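Local coordinates for protein probable fumarate reductase Ifc3 (Shewanella frigidimarina, PDB 1QO8) that reduces fumarate to succinate in vitro in an essentially one-way reaction, carrying one FAD and four covalently bound c-type hemes in each subunit, at residues A[13-16]-A[22-25]. Residues are numbered along the deposited sequence; the frame is centred on the assembly and turned at random.
Sequences GSCQ and PIKV. With HEM (protoporphyrin IX containing Fe), chain F.
The CXXCH heme-attachment motif begins at Cys-15, and the chain that leaves it returns within a few residues to bring Ile-23 over a face of the same heme, in the loop between helices 5-12 and 30-40. Cys-15 and Ile-23 meet through carbon: CB of Cys-15 lies 3.7 Å from CD1 of Ile-23. That methyl also sits over the porphyrin, with Ile-23 CD1 3.8 Å from C1B of the heme, while Ile-23 CG2 stands 4.1 Å above heme C3A on the neighbouring pyrrole. With CG1 anti to the carbonyl carbon (chi1 -69°) and the chain extended beyond it (chi2 174°), both branches reach the macrocycle on the side of His-19, an axial ligand of the iron. Cys-15, as the first cysteine of the motif, probably carries a thioether to the heme. Farther from the ring, Gln-16 bends at chi2 (67°) and brings the NE2 end of its amide against the isoleucine, the two side chains crossing at a slant, with NE2 3.8 Å from CG1 of Ile-23. Cut back to an alanine, Ile-23 would lose CG1, CG2 and CD1, which would probably open a gap between Cys-15 CB and the faces of the two pyrroles. Both contacts are van der Waals; the outer one rests a polar group, hydrogen-bonded to Ala-20 O in the intervening loop, on aliphatic carbon.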
ATOM      1  N   GLY A  13      51.173  21.975   1.764  1.00 52.89           N
ATOM      2  CA  GLY A  13      50.635  23.339   1.658  1.00 52.79           C
ATOM      3  C   GLY A  13      50.195  23.705   3.081  1.00 57.41           C
ATOM      4  O   GLY A  13      51.033  23.917   4.004  1.00 56.35           O
ATOM      5  N   SER A  14      48.862  23.614   3.258  1.00 55.71           N
ATOM      6  CA  SER A  14      48.283  23.620   4.599  1.00 54.04           C
ATOM      7  C   SER A  14      46.838  23.123   4.521  1.00 51.88           C
ATOM      8  O   SER A  14      46.352  22.960   3.389  1.00 50.20           O
ATOM      9  CB  SER A  14      48.252  25.069   5.112  1.00 52.69           C
ATOM     10  OG  SER A  14      47.462  25.871   4.229  1.00 52.91           O
ATOM     11  N   CYS A  15      46.119  23.107   5.635  1.00 47.62           N
ATOM     12  CA  CYS A  15      44.701  22.813   5.662  1.00 50.79           C
ATOM     13  C   CYS A  15      43.967  23.695   4.665  1.00 50.60           C
ATOM     14  O   CYS A  15      43.148  23.186   3.897  1.00 47.34           O
ATOM     15  CB  CYS A  15      43.998  22.961   7.047  1.00 48.34           C
ATOM     16  SG  CYS A  15      44.916  21.923   8.209  1.00 48.70           S
ATOM     17  N   GLN A  16      44.398  24.953   4.621  1.00 47.68           N
ATOM     18  CA  GLN A  16      43.804  25.941   3.761  1.00 48.95           C
ATOM     19  C   GLN A  16      44.109  25.637   2.305  1.00 46.19           C
ATOM     20  O   GLN A  16      43.471  26.308   1.465  1.00 48.07           O
ATOM     21  CB  GLN A  16      44.152  27.416   4.229  1.00 47.51           C
ATOM     22  CG  GLN A  16      43.128  27.859   5.316  1.00 48.27           C
ATOM     23  CD  GLN A  16      43.270  27.071   6.599  1.00 48.29           C
ATOM     24  OE1 GLN A  16      44.369  26.775   7.043  1.00 48.81           O
ATOM     25  NE2 GLN A  16      42.252  26.513   7.275  1.00 50.63           N
ATOM     26  N   PRO A  22      38.615  29.844   9.073  1.00 49.70           N
ATOM     27  CA  PRO A  22      38.180  28.839   9.986  1.00 49.34           C
ATOM     28  C   PRO A  22      37.683  27.581   9.191  1.00 46.72           C
ATOM     29  O   PRO A  22      36.911  27.888   8.288  1.00 42.75           O
ATOM     30  CB  PRO A  22      37.082  29.379  10.989  1.00 51.92           C
ATOM     31  CG  PRO A  22      36.941  30.825  10.672  1.00 51.62           C
ATOM     32  CD  PRO A  22      37.343  30.624   9.289  1.00 47.90           C
ATOM     33  N   ILE A  23      38.039  26.338   9.424  1.00 48.73           N
ATOM     34  CA  ILE A  23      37.498  25.190   8.693  1.00 50.98           C
ATOM     35  C   ILE A  23      35.998  25.087   8.968  1.00 52.49           C
ATOM     36  O   ILE A  23      35.562  24.900  10.103  1.00 54.89           O
ATOM     37  CB  ILE A  23      38.230  23.880   8.994  1.00 50.16           C
ATOM     38  CG1 ILE A  23      39.619  23.992   8.402  1.00 48.23           C
ATOM     39  CG2 ILE A  23      37.443  22.678   8.422  1.00 51.26           C
ATOM     40  CD1 ILE A  23      40.650  22.931   8.618  1.00 47.31           C
ATOM     41  N   LYS A  24      35.228  25.355   7.922  1.00 47.88           N
ATOM     42  CA  LYS A  24      33.782  25.295   7.961  1.00 48.73           C
ATOM     43  C   LYS A  24      33.248  24.692   6.634  1.00 45.08           C
ATOM     44  O   LYS A  24      32.989  25.391   5.651  1.00 41.18           O
ATOM     45  CB  LYS A  24      33.275  26.739   8.053  1.00 51.59           C
ATOM     46  CG  LYS A  24      31.767  26.876   8.204  1.00 56.95           C
ATOM     47  CD  LYS A  24      31.430  28.361   7.940  1.00 61.72           C
ATOM     48  CE  LYS A  24      29.965  28.631   8.317  1.00 63.91           C
ATOM     49  NZ  LYS A  24      29.785  28.004   9.664  1.00 65.55           N
ATOM     50  N   VAL A  25      33.142  23.397   6.533  1.00 46.29           N
ATOM     51  CA  VAL A  25      32.958  22.778   5.176  1.00 44.87           C
ATOM     52  C   VAL A  25      31.492  22.855   4.838  1.00 44.16           C
ATOM     53  O   VAL A  25      30.664  22.496   5.672  1.00 43.60           O
ATOM     54  CB  VAL A  25      33.521  21.375   5.198  1.00 46.61           C
ATOM     55  CG1 VAL A  25      33.404  20.724   3.790  1.00 45.63           C
ATOM     56  CG2 VAL A  25      34.934  21.396   5.735  1.00 44.48           C
TER
HETATM   57  CHA HEM F 604      36.265  17.550   5.679  1.00 41.36           C
HETATM   58  CHB HEM F 604      39.748  19.039   8.775  1.00 43.86           C
HETATM   59  CHC HEM F 604      42.998  19.359   5.199  1.00 43.05           C
HETATM   60  CHD HEM F 604      39.565  17.839   2.124  1.00 42.45           C
HETATM   61  C1A HEM F 604      36.957  17.979   6.803  1.00 49.02           C
HETATM   62  C2A HEM F 604      36.316  18.187   8.089  1.00 49.36           C
HETATM   63  C3A HEM F 604      37.291  18.562   8.916  1.00 47.53           C
HETATM   64  C4A HEM F 604      38.535  18.608   8.203  1.00 47.84           C
HETATM   65  CMA HEM F 604      37.221  18.895  10.415  1.00 46.03           C
HETATM   66  CAA HEM F 604      34.807  17.997   8.403  1.00 51.32           C
HETATM   67  CBA HEM F 604      34.101  16.683   8.576  1.00 60.44           C
HETATM   68  CGA HEM F 604      32.718  16.495   9.157  1.00 64.99           C
HETATM   69  O1A HEM F 604      32.636  15.503   9.985  1.00 67.10           O
HETATM   70  O2A HEM F 604      31.706  17.206   8.857  1.00 62.09           O
HETATM   71  C1B HEM F 604      40.942  19.143   8.103  1.00 46.14           C
HETATM   72  C2B HEM F 604      42.263  19.333   8.697  1.00 49.79           C
HETATM   73  C3B HEM F 604      43.174  19.370   7.717  1.00 47.54           C
HETATM   74  C4B HEM F 604      42.441  19.278   6.474  1.00 45.90           C
HETATM   75  CMB HEM F 604      42.507  19.382  10.223  1.00 48.83           C
HETATM   76  CAB HEM F 604      44.699  19.431   7.813  1.00 48.56           C
HETATM   77  CBB HEM F 604      45.580  18.856   8.665  1.00 45.50           C
HETATM   78  C1C HEM F 604      42.325  19.031   4.031  1.00 46.64           C
HETATM   79  C2C HEM F 604      42.873  19.062   2.691  1.00 44.52           C
HETATM   80  C3C HEM F 604      41.956  18.614   1.883  1.00 46.80           C
HETATM   81  C4C HEM F 604      40.767  18.313   2.634  1.00 47.18           C
HETATM   82  CMC HEM F 604      44.314  19.530   2.362  1.00 43.34           C
HETATM   83  CAC HEM F 604      41.987  18.287   0.354  1.00 46.57           C
HETATM   84  CBC HEM F 604      43.065  17.656  -0.175  1.00 46.20           C
HETATM   85  C1D HEM F 604      38.383  17.588   2.785  1.00 40.50           C
HETATM   86  C2D HEM F 604      37.144  17.112   2.227  1.00 42.50           C
HETATM   87  C3D HEM F 604      36.270  17.018   3.213  1.00 42.28           C
HETATM   88  C4D HEM F 604      36.910  17.470   4.455  1.00 42.65           C
HETATM   89  CMD HEM F 604      36.998  16.769   0.714  1.00 41.38           C
HETATM   90  CAD HEM F 604      34.807  16.495   3.244  1.00 40.60           C
HETATM   91  CBD HEM F 604      34.860  15.033   3.800  1.00 40.78           C
HETATM   92  CGD HEM F 604      35.892  14.121   3.164  1.00 43.25           C
HETATM   93  O1D HEM F 604      35.936  14.131   1.895  1.00 41.95           O
HETATM   94  O2D HEM F 604      36.656  13.410   3.855  1.00 40.35           O
HETATM   95  NA  HEM F 604      38.305  18.319   6.871  1.00 45.70           N
HETATM   96  NB  HEM F 604      41.103  19.094   6.753  1.00 45.91           N
HETATM   97  NC  HEM F 604      41.004  18.604   3.967  1.00 44.11           N
HETATM   98  ND  HEM F 604      38.200  17.796   4.125  1.00 44.65           N
HETATM   99 FE   HEM F 604      39.690  18.384   5.408  1.00 41.95          FE